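Local coordinates for Serine/threonine protein kinase (Mycobacterium tuberculosis, PDB 4ESQ) that probably phosphorylates serine and threonine residues of proteins as a membrane receptor kinase, of which this chain is the extracellular sensor domain, at residues M29-P34 with L73-P78; G115-V120 with R128-D133. All coordinates share one frame; numbering follows the deposited sequence.

Contact 1: M29-P34 with L73-P78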
ATOM      1  N   MET A  29      -0.628  12.968 -13.003  1.00 15.35           N
ATOM      2  CA  MET A  29       0.103  11.799 -12.516  1.00 15.32           C
ATOM      3  C   MET A  29       0.148  10.748 -13.615  1.00 14.52           C
ATOM      4  O   MET A  29      -0.828  10.553 -14.335  1.00 14.59           O
ATOM      5  CB  MET A  29      -0.527  11.233 -11.241  1.00 13.45           C
ATOM      6  CG  MET A  29      -0.436  12.156 -10.048  1.00 13.29           C
ATOM      7  SD  MET A  29      -1.333  11.562  -8.596  1.00 13.21           S
ATOM      8  CE  MET A  29      -0.199  10.288  -8.027  1.00 14.35           C
ATOM      9  N   GLN A  30       1.294  10.091 -13.752  1.00 15.17           N
ATOM     10  CA  GLN A  30       1.449   9.045 -14.752  1.00 19.51           C
ATOM     11  C   GLN A  30       1.986   7.779 -14.109  1.00 17.21           C
ATOM     12  O   GLN A  30       2.883   7.844 -13.265  1.00 15.32           O
ATOM     13  CB  GLN A  30       2.401   9.498 -15.859  1.00 23.74           C
ATOM     14  CG  GLN A  30       1.758  10.417 -16.888  1.00 32.05           C
ATOM     15  CD  GLN A  30       1.023   9.648 -17.970  1.00 39.22           C
ATOM     16  OE1 GLN A  30       1.601   9.305 -19.003  1.00 55.03           O
ATOM     17  NE2 GLN A  30      -0.257   9.370 -17.740  1.00 37.45           N
ATOM     18  N   PRO A  31       1.441   6.621 -14.510  1.00 15.85           N
ATOM     19  CA  PRO A  31       1.905   5.327 -14.012  1.00 13.03           C
ATOM     20  C   PRO A  31       3.215   4.914 -14.662  1.00 17.86           C
ATOM     21  O   PRO A  31       3.496   5.313 -15.797  1.00 15.91           O
ATOM     22  CB  PRO A  31       0.791   4.368 -14.448  1.00 18.03           C
ATOM     23  CG  PRO A  31       0.199   5.006 -15.665  1.00 18.68           C
ATOM     24  CD  PRO A  31       0.299   6.489 -15.436  1.00 15.18           C
ATOM     25  N   GLY A  32       4.001   4.114 -13.946  1.00 14.73           N
ATOM     26  CA  GLY A  32       5.184   3.495 -14.508  1.00 17.89           C
ATOM     27  C   GLY A  32       4.863   2.133 -15.095  1.00 17.42           C
ATOM     28  O   GLY A  32       3.706   1.822 -15.412  1.00 14.93           O
ATOM     29  N   LYS A  33       5.887   1.304 -15.251  1.00 14.89           N
ATOM     30  CA  LYS A  33       5.673  -0.033 -15.796  1.00 16.26           C
ATOM     31  C   LYS A  33       4.956  -0.930 -14.789  1.00 13.67           C
ATOM     32  O   LYS A  33       5.084  -0.739 -13.581  1.00 15.06           O
ATOM     33  CB  LYS A  33       7.008  -0.654 -16.216  1.00 21.15           C
ATOM     34  CG  LYS A  33       7.619  -0.001 -17.447  1.00 27.70           C
ATOM     35  CD  LYS A  33       9.005  -0.553 -17.769  1.00 29.36           C
ATOM     36  CE  LYS A  33      10.033  -0.091 -16.752  1.00 35.60           C
ATOM     37  NZ  LYS A  33      11.434  -0.398 -17.179  1.00 38.55           N
ATOM     38  N   PRO A  34       4.191  -1.910 -15.283  1.00 15.90           N
ATOM     39  CA  PRO A  34       3.520  -2.811 -14.344  1.00 11.99           C
ATOM     40  C   PRO A  34       4.513  -3.461 -13.395  1.00 13.70           C
ATOM     41  O   PRO A  34       5.601  -3.864 -13.796  1.00 17.21           O
ATOM     42  CB  PRO A  34       2.893  -3.866 -15.255  1.00 15.38           C
ATOM     43  CG  PRO A  34       2.661  -3.146 -16.548  1.00 18.87           C
ATOM     44  CD  PRO A  34       3.804  -2.171 -16.681  1.00 17.05           C
ATOM     45  N   LEU A  73       1.152  -0.737  -9.482  1.00 12.55           N
ATOM     46  CA  LEU A  73       1.568   0.426 -10.267  1.00 12.54           C
ATOM     47  C   LEU A  73       2.011   1.553  -9.351  1.00 14.22           C
ATOM     48  O   LEU A  73       1.403   1.799  -8.306  1.00 12.92           O
ATOM     49  CB  LEU A  73       0.402   0.936 -11.115  1.00 12.86           C
ATOM     50  CG  LEU A  73       0.004   0.198 -12.390  1.00 20.16           C
ATOM     51  CD1 LEU A  73      -1.286   0.810 -12.951  1.00 17.25           C
ATOM     52  CD2 LEU A  73       1.138   0.244 -13.430  1.00 14.72           C
ATOM     53  N   ILE A  74       3.059   2.258  -9.757  1.00 11.63           N
ATOM     54  CA  ILE A  74       3.481   3.449  -9.040  1.00 12.82           C
ATOM     55  C   ILE A  74       3.244   4.636  -9.952  1.00 14.05           C
ATOM     56  O   ILE A  74       3.647   4.608 -11.113  1.00 11.30           O
ATOM     57  CB  ILE A  74       4.957   3.358  -8.647  1.00 11.26           C
ATOM     58  CG1 ILE A  74       5.106   2.349  -7.505  1.00 14.15           C
ATOM     59  CG2 ILE A  74       5.465   4.719  -8.224  1.00 11.49           C
ATOM     60  CD1 ILE A  74       6.526   1.969  -7.192  1.00 16.68           C
ATOM     61  N   SER A  75       2.565   5.660  -9.436  1.00 12.42           N
ATOM     62  CA  SER A  75       2.239   6.856 -10.225  1.00 13.55           C
ATOM     63  C   SER A  75       2.658   8.144  -9.537  1.00 13.50           C
ATOM     64  O   SER A  75       2.563   8.262  -8.319  1.00 12.85           O
ATOM     65  CB  SER A  75       0.742   6.931 -10.480  1.00 13.12           C
ATOM     66  OG  SER A  75       0.298   5.773 -11.149  1.00 13.54           O
ATOM     67  N   SER A  76       3.086   9.123 -10.329  1.00 10.58           N
ATOM     68  CA  SER A  76       3.429  10.443  -9.801  1.00 13.22           C
ATOM     69  C   SER A  76       3.479  11.442 -10.952  1.00 14.07           C
ATOM     70  O   SER A  76       3.557  11.046 -12.117  1.00 15.44           O
ATOM     71  CB  SER A  76       4.787  10.408  -9.088  1.00 16.94           C
ATOM     72  OG  SER A  76       5.826  10.100 -10.006  1.00 15.87           O
ATOM     73  N   GLU A  77       3.434  12.735 -10.636  1.00 13.26           N
ATOM     74  CA  GLU A  77       3.676  13.733 -11.670  1.00 15.73           C
ATOM     75  C   GLU A  77       5.090  13.511 -12.202  1.00 17.21           C
ATOM     76  O   GLU A  77       5.954  13.020 -11.483  1.00 17.89           O
ATOM     77  CB  GLU A  77       3.522  15.150 -11.109  1.00 20.13           C
ATOM     78  CG  GLU A  77       2.076  15.562 -10.807  1.00 17.72           C
ATOM     79  CD  GLU A  77       1.638  15.256  -9.382  1.00 17.40           C
ATOM     80  OE1 GLU A  77       2.399  14.597  -8.649  1.00 15.59           O
ATOM     81  OE2 GLU A  77       0.527  15.682  -8.995  1.00 19.27           O
ATOM     82  N   PRO A  78       5.331  13.860 -13.473  1.00 18.17           N
ATOM     83  CA  PRO A  78       6.690  13.744 -14.013  1.00 21.98           C
ATOM     84  C   PRO A  78       7.667  14.636 -13.255  1.00 20.50           C
ATOM     85  O   PRO A  78       7.276  15.675 -12.729  1.00 24.60           O
ATOM     86  CB  PRO A  78       6.537  14.252 -15.453  1.00 29.68           C
ATOM     87  CG  PRO A  78       5.085  14.089 -15.766  1.00 29.25           C
ATOM     88  CD  PRO A  78       4.377  14.365 -14.473  1.00 21.15           C
TER
HETATM   89  O   HOH W   1       4.874   1.486 -11.970  1.00 15.46           O
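Met29 lies across Glu77 with its CG 3.8 Å from the carboxylate carbon CD of Glu77, the two side chains crossing obliquely. Further out, the Met29 chain bends at SD (chi3 76°), and its methyl CE comes to rest 3.4 Å from the carbonyl oxygen of Ser75. The glutamate turns back toward the methionine through its bend at chi2, while its OE2 is held from outside by His84 and Ser26.

Leu73 works the other end of the contact. Its CD2 reaches over to the Gly32 carbonyl oxygen at 3.6 Å and also meets CA of Pro34. Between these two, Ser75 sets OG against the proline ring, 3.6 Å from CB of Pro31, in a non-hydrogen-bonded antiparallel pair.

The backbones are joined by the hydrogen-bonded pair Gln30 and Ser76. Gln30 N to Ser76 O is nearly straight (171°), and Ser76 N returns a bond to Gln30 O. Gly32 N then binds Ile74 O at 2.9 Å, and beyond it a water takes over, accepting from Ile74 N and donating to Lys33 O.

Strand 30-31 is thus a short edge strand of the antiparallel sheet, laid on strand 69-76, whose other side pairs with strand 84-92. Met29 also packs on Val20 and Met24 of helix 17-24 and on Val86.

Contact 2: G115-V120 with R128-D133; sequences GKTVTV and RWTFAD
Arg128 runs its side chain past Thr117 and Thr119, its neighbours on the same face of the hairpin. CB starts 3.7 Å from the Val118 carbonyl oxygen and also touches CG2 of Thr117; CG moves on to OG1 of Thr119. A bend at chi3 (62°) sends NE back toward the Thr117 methyl, and CZ stays beside that same carbon. At the tip the two nitrogens part: NH2 sits 3.5 Å from Thr117 CG2, whereas NH1 lies 3.3 Å from Thr119 OG1 at an angle too poor for a hydrogen bond. The guanidinium therefore meets the threonines by contact alone.

Thr117 turns its hydroxyl the other way, where OG1 shares a 2.9 Å hydrogen bond with OG1 of Thr130. In the backbone between the strands, Val118 N binds Trp129 O at 2.8 Å and Trp129 N returns the bond to Val118 O, the reciprocal couple of a hydrogen-bonded antiparallel pair. On the opposite face, CG2 of Val118 meets CE2 of the Phe131 ring at 3.8 Å, and Val120 CG2 lies near Trp129 CD1. Gly115 N closes the far end on Ala132 O.

Strands 117-122 and 125-131 form a beta hairpin within the sheet, flanked by strand 44-45 beside the former and strand 141-147 beside the latter. Helix 51-54 covers the Val118 and Phe131 face through Leu54.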
ATOM      1  N   GLY A 115       2.230   5.271  16.708  1.00 14.62           N
ATOM      2  CA  GLY A 115       2.703   6.243  17.679  1.00 16.06           C
ATOM      3  C   GLY A 115       4.201   6.204  17.941  1.00 19.44           C
ATOM      4  O   GLY A 115       4.664   6.687  18.974  1.00 18.42           O
ATOM      5  N   LYS A 116       4.955   5.650  16.996  1.00 17.01           N
ATOM      6  CA  LYS A 116       6.410   5.551  17.124  1.00 19.86           C
ATOM      7  C   LYS A 116       7.140   6.165  15.934  1.00 18.85           C
ATOM      8  O   LYS A 116       6.612   6.234  14.828  1.00 16.49           O
ATOM      9  CB  LYS A 116       6.839   4.087  17.272  1.00 16.76           C
ATOM     10  CG  LYS A 116       6.263   3.381  18.483  1.00 18.00           C
ATOM     11  CD  LYS A 116       6.752   1.939  18.546  1.00 13.27           C
ATOM     12  CE  LYS A 116       6.119   1.181  19.698  1.00 17.59           C
ATOM     13  NZ  LYS A 116       6.669  -0.199  19.778  1.00 18.98           N
ATOM     14  N   THR A 117       8.365   6.626  16.173  1.00 19.54           N
ATOM     15  CA  THR A 117       9.240   7.034  15.088  1.00 20.73           C
ATOM     16  C   THR A 117      10.231   5.905  14.810  1.00 20.21           C
ATOM     17  O   THR A 117      10.784   5.326  15.740  1.00 23.82           O
ATOM     18  CB  THR A 117      10.000   8.334  15.426  1.00 18.64           C
ATOM     19  OG1 THR A 117       9.065   9.372  15.740  1.00 19.72           O
ATOM     20  CG2 THR A 117      10.857   8.778  14.243  1.00 16.84           C
ATOM     21  N   VAL A 118      10.423   5.576  13.535  1.00 15.47           N
ATOM     22  CA  VAL A 118      11.408   4.580  13.126  1.00 15.37           C
ATOM     23  C   VAL A 118      12.461   5.220  12.220  1.00 15.84           C
ATOM     24  O   VAL A 118      12.199   6.247  11.577  1.00 14.99           O
ATOM     25  CB  VAL A 118      10.752   3.373  12.394  1.00 16.59           C
ATOM     26  CG1 VAL A 118       9.817   2.634  13.341  1.00 18.21           C
ATOM     27  CG2 VAL A 118      10.005   3.830  11.138  1.00 13.75           C
ATOM     28  N   THR A 119      13.656   4.633  12.206  1.00 15.08           N
ATOM     29  CA  THR A 119      14.723   5.051  11.308  1.00 14.67           C
ATOM     30  C   THR A 119      14.732   4.092  10.120  1.00 15.27           C
ATOM     31  O   THR A 119      14.664   2.875  10.296  1.00 15.68           O
ATOM     32  CB  THR A 119      16.100   5.004  12.013  1.00 15.54           C
ATOM     33  OG1 THR A 119      16.066   5.808  13.199  1.00 19.60           O
ATOM     34  CG2 THR A 119      17.189   5.528  11.108  1.00 18.25           C
ATOM     35  N   VAL A 120      14.801   4.634   8.912  1.00 15.77           N
ATOM     36  CA  VAL A 120      14.797   3.801   7.716  1.00 15.07           C
ATOM     37  C   VAL A 120      16.042   4.074   6.893  1.00 18.31           C
ATOM     38  O   VAL A 120      16.362   5.225   6.606  1.00 23.36           O
ATOM     39  CB  VAL A 120      13.567   4.090   6.840  1.00 18.85           C
ATOM     40  CG1 VAL A 120      13.544   3.152   5.640  1.00 27.37           C
ATOM     41  CG2 VAL A 120      12.300   3.947   7.656  1.00 19.72           C
ATOM     42  N   ARG A 128      13.989   9.456   9.130  1.00 17.71           N
ATOM     43  CA  ARG A 128      13.114   9.036  10.207  1.00 14.95           C
ATOM     44  C   ARG A 128      11.664   9.270   9.800  1.00 18.08           C
ATOM     45  O   ARG A 128      11.353  10.261   9.147  1.00 17.70           O
ATOM     46  CB  ARG A 128      13.477   9.771  11.501  1.00 19.35           C
ATOM     47  CG  ARG A 128      14.871   9.395  12.010  1.00 21.05           C
ATOM     48  CD  ARG A 128      15.313  10.260  13.174  1.00 22.31           C
ATOM     49  NE  ARG A 128      14.431  10.119  14.325  1.00 19.58           N
ATOM     50  CZ  ARG A 128      14.584   9.203  15.271  1.00 19.76           C
ATOM     51  NH1 ARG A 128      15.598   8.348  15.214  1.00 20.80           N
ATOM     52  NH2 ARG A 128      13.730   9.149  16.283  1.00 24.13           N
ATOM     53  N   TRP A 129      10.795   8.335  10.166  1.00 15.03           N
ATOM     54  CA  TRP A 129       9.371   8.435   9.857  1.00 12.81           C
ATOM     55  C   TRP A 129       8.558   8.175  11.114  1.00 14.05           C
ATOM     56  O   TRP A 129       8.865   7.254  11.870  1.00 15.22           O
ATOM     57  CB  TRP A 129       8.975   7.414   8.796  1.00 14.17           C
ATOM     58  CG  TRP A 129       9.475   7.711   7.426  1.00 16.80           C
ATOM     59  CD1 TRP A 129      10.750   7.527   6.954  1.00 22.91           C
ATOM     60  CD2 TRP A 129       8.708   8.218   6.323  1.00 19.82           C
ATOM     61  NE1 TRP A 129      10.820   7.897   5.626  1.00 22.06           N
ATOM     62  CE2 TRP A 129       9.581   8.324   5.219  1.00 25.93           C
ATOM     63  CE3 TRP A 129       7.365   8.593   6.164  1.00 18.03           C
ATOM     64  CZ2 TRP A 129       9.156   8.794   3.973  1.00 23.83           C
ATOM     65  CZ3 TRP A 129       6.948   9.064   4.923  1.00 19.00           C
ATOM     66  CH2 TRP A 129       7.842   9.158   3.848  1.00 21.75           C
ATOM     67  N   THR A 130       7.506   8.970  11.318  1.00 13.32           N
ATOM     68  CA  THR A 130       6.676   8.859  12.515  1.00 12.12           C
ATOM     69  C   THR A 130       5.278   8.341  12.163  1.00 14.60           C
ATOM     70  O   THR A 130       4.613   8.922  11.316  1.00 16.98           O
ATOM     71  CB  THR A 130       6.520  10.236  13.192  1.00 15.83           C
ATOM     72  OG1 THR A 130       7.813  10.786  13.485  1.00 18.66           O
ATOM     73  CG2 THR A 130       5.730  10.104  14.471  1.00 22.08           C
ATOM     74  N   PHE A 131       4.844   7.260  12.816  1.00 13.12           N
ATOM     75  CA  PHE A 131       3.504   6.708  12.591  1.00 10.47           C
ATOM     76  C   PHE A 131       2.469   7.364  13.504  1.00 17.42           C
ATOM     77  O   PHE A 131       2.735   7.612  14.685  1.00 13.15           O
ATOM     78  CB  PHE A 131       3.485   5.208  12.859  1.00 12.25           C
ATOM     79  CG  PHE A 131       4.295   4.413  11.892  1.00 13.16           C
ATOM     80  CD1 PHE A 131       3.784   4.111  10.638  1.00 12.15           C
ATOM     81  CD2 PHE A 131       5.551   3.954  12.236  1.00 18.22           C
ATOM     82  CE1 PHE A 131       4.531   3.364   9.728  1.00 17.60           C
ATOM     83  CE2 PHE A 131       6.300   3.199  11.334  1.00 21.95           C
ATOM     84  CZ  PHE A 131       5.786   2.913  10.083  1.00 15.45           C
ATOM     85  N   ALA A 132       1.287   7.618  12.950  1.00 15.12           N
ATOM     86  CA  ALA A 132       0.128   7.993  13.752  1.00 16.45           C
ATOM     87  C   ALA A 132      -0.498   6.720  14.315  1.00 15.03           C
ATOM     88  O   ALA A 132       0.141   5.664  14.342  1.00 13.67           O
ATOM     89  CB  ALA A 132      -0.869   8.763  12.901  1.00 16.70           C
ATOM     90  N   ASP A 133      -1.745   6.797  14.762  1.00 16.17           N
ATOM     91  CA  ASP A 133      -2.423   5.588  15.214  1.00 17.47           C
ATOM     92  C   ASP A 133      -3.043   4.833  14.036  1.00 14.91           C
ATOM     93  O   ASP A 133      -3.345   5.411  12.995  1.00 15.92           O
ATOM     94  CB  ASP A 133      -3.477   5.900  16.283  1.00 17.66           C
ATOM     95  CG  ASP A 133      -2.871   6.068  17.673  1.00 32.79           C
ATOM     96  OD1 ASP A 133      -1.655   5.819  17.841  1.00 29.97           O
ATOM     97  OD2 ASP A 133      -3.615   6.438  18.605  1.00 41.44           O
TER

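How the contacts relate
Both contacts are antiparallel pairings toward opposite ends of one nine-stranded sheet, with centres 26 Å apart and nearest atoms about 13 Å apart. Contact 1 is the more superficial: a short outermost strand, its pairing extended by a water, joins segments far apart in sequence. Contact 2 is partly buried and local, the two arms of a hairpin that has a further strand on each side. Their chemistry follows: in contact 1 three backbone hydrogen bonds, the last from Gly32 N, give way to the bridging water, and its buried Met29 packs on helix 17-24, while contact 2 separates a polar threonine and arginine face from an apolar one under helix 51-54.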